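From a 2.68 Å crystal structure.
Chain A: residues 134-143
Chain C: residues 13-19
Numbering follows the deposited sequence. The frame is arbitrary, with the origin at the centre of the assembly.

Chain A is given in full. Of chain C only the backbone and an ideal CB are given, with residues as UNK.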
# COMPACT_ATOMS: atom_id res chain seq x y z
N SER A 134 -9.64 2.63 4.28
CA SER A 134 -9.71 1.77 3.10
C SER A 134 -9.90 2.52 1.78
O SER A 134 -9.21 2.22 0.81
CB SER A 134 -10.80 0.72 3.29
OG SER A 134 -12.09 1.29 3.17
N GLU A 135 -10.83 3.47 1.74
CA GLU A 135 -11.07 4.26 0.51
C GLU A 135 -9.82 5.10 0.17
O GLU A 135 -9.52 5.38 -0.99
CB GLU A 135 -12.28 5.18 0.70
CG GLU A 135 -13.15 5.31 -0.56
CD GLU A 135 -13.95 4.05 -0.85
OE1 GLU A 135 -14.68 3.57 0.06
OE2 GLU A 135 -13.85 3.53 -1.98
N SER A 136 -9.10 5.49 1.22
CA SER A 136 -7.87 6.26 1.07
C SER A 136 -6.78 5.40 0.45
O SER A 136 -6.03 5.89 -0.39
CB SER A 136 -7.40 6.77 2.43
OG SER A 136 -8.31 7.74 2.93
N ILE A 137 -6.71 4.13 0.84
CA ILE A 137 -5.69 3.24 0.29
C ILE A 137 -5.99 3.01 -1.16
O ILE A 137 -5.08 2.91 -1.98
CB ILE A 137 -5.62 1.89 1.04
CG1 ILE A 137 -5.09 2.12 2.46
CG2 ILE A 137 -4.70 0.94 0.29
CD1 ILE A 137 -4.46 0.88 3.11
N VAL A 138 -7.28 2.96 -1.49
CA VAL A 138 -7.70 2.78 -2.88
C VAL A 138 -7.23 3.98 -3.71
O VAL A 138 -6.75 3.81 -4.84
CB VAL A 138 -9.25 2.72 -3.04
CG1 VAL A 138 -9.60 2.23 -4.43
CG2 VAL A 138 -9.86 1.84 -2.00
N ASP A 139 -7.38 5.19 -3.16
CA ASP A 139 -6.97 6.39 -3.87
C ASP A 139 -5.48 6.42 -4.01
O ASP A 139 -4.94 6.90 -5.03
CB ASP A 139 -7.44 7.66 -3.15
CG ASP A 139 -8.95 7.69 -2.91
OD1 ASP A 139 -9.73 7.36 -3.83
OD2 ASP A 139 -9.36 8.04 -1.79
N VAL A 140 -4.79 5.91 -3.00
CA VAL A 140 -3.36 5.88 -3.08
C VAL A 140 -3.00 5.06 -4.28
O VAL A 140 -2.30 5.52 -5.15
CB VAL A 140 -2.70 5.26 -1.84
CG1 VAL A 140 -1.20 5.15 -2.09
CG2 VAL A 140 -2.94 6.12 -0.62
N CYS A 141 -3.53 3.85 -4.34
CA CYS A 141 -3.22 2.94 -5.44
C CYS A 141 -3.59 3.49 -6.80
O CYS A 141 -2.78 3.42 -7.73
CB CYS A 141 -3.90 1.58 -5.23
SG CYS A 141 -3.52 0.76 -3.64
N ARG A 142 -4.80 4.02 -6.95
CA ARG A 142 -5.15 4.53 -8.27
C ARG A 142 -4.21 5.69 -8.55
O ARG A 142 -3.88 5.96 -9.71
CB ARG A 142 -6.65 4.91 -8.38
CG ARG A 142 -7.17 6.08 -7.52
CD ARG A 142 -8.69 5.94 -7.39
NE ARG A 142 -9.22 5.23 -8.55
CZ ARG A 142 -9.67 5.83 -9.66
NH1 ARG A 142 -9.65 7.15 -9.75
NH2 ARG A 142 -10.08 5.11 -10.70
N GLY A 143 -3.74 6.34 -7.49
CA GLY A 143 -2.78 7.41 -7.69
C GLY A 143 -1.54 6.81 -8.34
O GLY A 143 -1.19 7.15 -9.47
N UNK C 13 -14.54 -2.22 -12.37
CA UNK C 13 -14.80 -1.22 -13.40
C UNK C 13 -14.73 0.20 -12.86
O UNK C 13 -13.95 1.02 -13.35
CB UNK C 13 -16.17 -1.46 -14.03
N UNK C 14 -15.55 0.48 -11.87
CA UNK C 14 -15.56 1.81 -11.28
C UNK C 14 -14.16 2.17 -10.79
O UNK C 14 -13.64 3.25 -11.10
CB UNK C 14 -16.57 1.89 -10.13
N UNK C 15 -13.57 1.25 -10.03
CA UNK C 15 -12.23 1.41 -9.47
C UNK C 15 -11.14 1.58 -10.55
O UNK C 15 -10.16 2.29 -10.32
CB UNK C 15 -11.90 0.20 -8.59
N UNK C 16 -11.32 0.97 -11.72
CA UNK C 16 -10.32 1.10 -12.77
C UNK C 16 -10.63 2.17 -13.82
O UNK C 16 -10.21 2.05 -14.98
CB UNK C 16 -10.15 -0.25 -13.47
N UNK C 17 -11.35 3.21 -13.44
CA UNK C 17 -11.67 4.25 -14.40
C UNK C 17 -10.43 4.79 -15.10
O UNK C 17 -9.77 4.07 -15.84
CB UNK C 17 -12.41 5.39 -13.70
N UNK C 18 -10.13 6.06 -14.85
CA UNK C 18 -9.01 6.74 -15.49
C UNK C 18 -7.74 6.00 -15.89
O UNK C 18 -6.74 6.66 -16.16
CB UNK C 18 -8.58 7.86 -14.55
N UNK C 19 -7.78 4.67 -15.95
CA UNK C 19 -6.60 3.89 -16.32
C UNK C 19 -6.51 3.52 -17.80
O UNK C 19 -7.41 2.87 -18.35
CB UNK C 19 -6.57 2.61 -15.49

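Chain A contributes a continuous helix, and three of its residues, E135(A), V138(A) and R142(A), lie one turn apart along the side that meets chain C. At the N-terminal end of this row is a carboxylate, in the middle a small aliphatic surface, and at the C-terminal end a guanidinium that reaches out to the chain C backbone.

Position 13 is helical, and its ideal CB has nothing of the chain A stretch within 5.5 Å. Almost any helix-compatible residue would suit, polar ones especially. The deposited residue is E13(C), which makes no contact with the chain A stretch.

Position 14 is also helical, and its CA-to-CB bond points sideways. No atom of the chain A stretch comes within 5.5 Å of the ideal CB, so the site is permissive, although a long side chain could bend back toward the row. It is E14(C), whose closest side-chain approach to the chain A stretch is OE1 to OE2 of E135(A), 6.1 Å.

Position 15 is the most informative. Its CA-to-CB bond runs sideways, with the ideal CB 5.2 Å from CG1 of V138(A), and the carboxylate of E135(A) lies one turn toward the N-terminus of the chain A helix. A short aliphatic residue could approach the valine but would leave that charge unanswered; lysine or arginine could pass the valine and reach it. The residue is R15(C). Its NH2 donates to OE2 of E135(A) at 2.3 Å, a very short hydrogen bond within a salt bridge, and the oxygen lies near the guanidinium plane, where an N-H can point at it. CG1 of V138(A) covers one face of the same group, 3.8 Å from NE, so the arginine combines an apolar contact with a charged one. The backbone takes part as well: O of R15(C) accepts a nearly linear hydrogen bond from NH2 of R142(A) at 2.8 Å, an interaction indifferent to the side chain here. OE1 of E14(C) lies 3.5 Å from NE of R15(C), a salt bridge of charges only, since the oxygen sits well out of the guanidinium plane.

Position 16 leaves helical phi/psi (-97/29), and its CA-to-CB bond points away from chain A. The contact therefore sets little preference, and an apolar or a polar side chain could serve. It is L16(C); the closest approach of its side chain to the chain A stretch is CB to NH2 of R142(A), 6.0 Å.

At position 17 the ideal CB is 3.8 Å from NH2 of R142(A), but the bond points sideways. A small residue would fit, as would a longer one turning outward; a positive charge directed at the guanidinium would be unfavourable. K17(C) leads its end away, and its NZ forms a salt bridge with OE1 of E13(C) at 3.6 Å.

Position 18 has phi/psi of -31/16, and an ideal CB would point toward chain A, 5.0 Å from NH2 of R142(A). That gap does not exclude a small side chain. The residue is G18(C), which contributes backbone alone.

Position 19 is extended and directed sideways, open to many residues; the side chain of V19(C) comes no nearer to the chain A stretch than CG2 to NH2 of R142(A), 5.3 Å.

Chain C (13-19) EERLKGV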
# COMPACT_ATOMS: atom_id res chain seq x y z
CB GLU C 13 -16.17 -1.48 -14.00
CG GLU C 13 -16.13 -2.18 -15.33
CD GLU C 13 -15.63 -1.24 -16.39
OE1 GLU C 13 -16.35 -0.25 -16.66
OE2 GLU C 13 -14.52 -1.48 -16.92
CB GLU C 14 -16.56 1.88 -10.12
CG GLU C 14 -16.70 0.57 -9.34
CD GLU C 14 -17.11 0.78 -7.87
OE1 GLU C 14 -16.28 1.33 -7.09
OE2 GLU C 14 -18.25 0.40 -7.52
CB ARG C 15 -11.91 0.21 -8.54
CG ARG C 15 -12.03 0.48 -7.01
CD ARG C 15 -13.21 1.37 -6.66
NE ARG C 15 -13.31 1.80 -5.27
CZ ARG C 15 -13.61 1.00 -4.27
NH1 ARG C 15 -13.83 -0.28 -4.52
NH2 ARG C 15 -13.79 1.46 -3.04
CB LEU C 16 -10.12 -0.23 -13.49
CG LEU C 16 -9.29 -1.30 -12.80
CD1 LEU C 16 -9.05 -2.43 -13.78
CD2 LEU C 16 -7.98 -0.68 -12.33
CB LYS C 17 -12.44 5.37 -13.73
CG LYS C 17 -13.95 5.14 -13.73
CD LYS C 17 -14.51 5.22 -15.15
CE LYS C 17 -15.92 4.61 -15.28
NZ LYS C 17 -15.94 3.14 -15.59
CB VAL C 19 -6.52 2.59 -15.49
CG1 VAL C 19 -5.25 1.83 -15.86
CG2 VAL C 19 -6.55 2.91 -14.00
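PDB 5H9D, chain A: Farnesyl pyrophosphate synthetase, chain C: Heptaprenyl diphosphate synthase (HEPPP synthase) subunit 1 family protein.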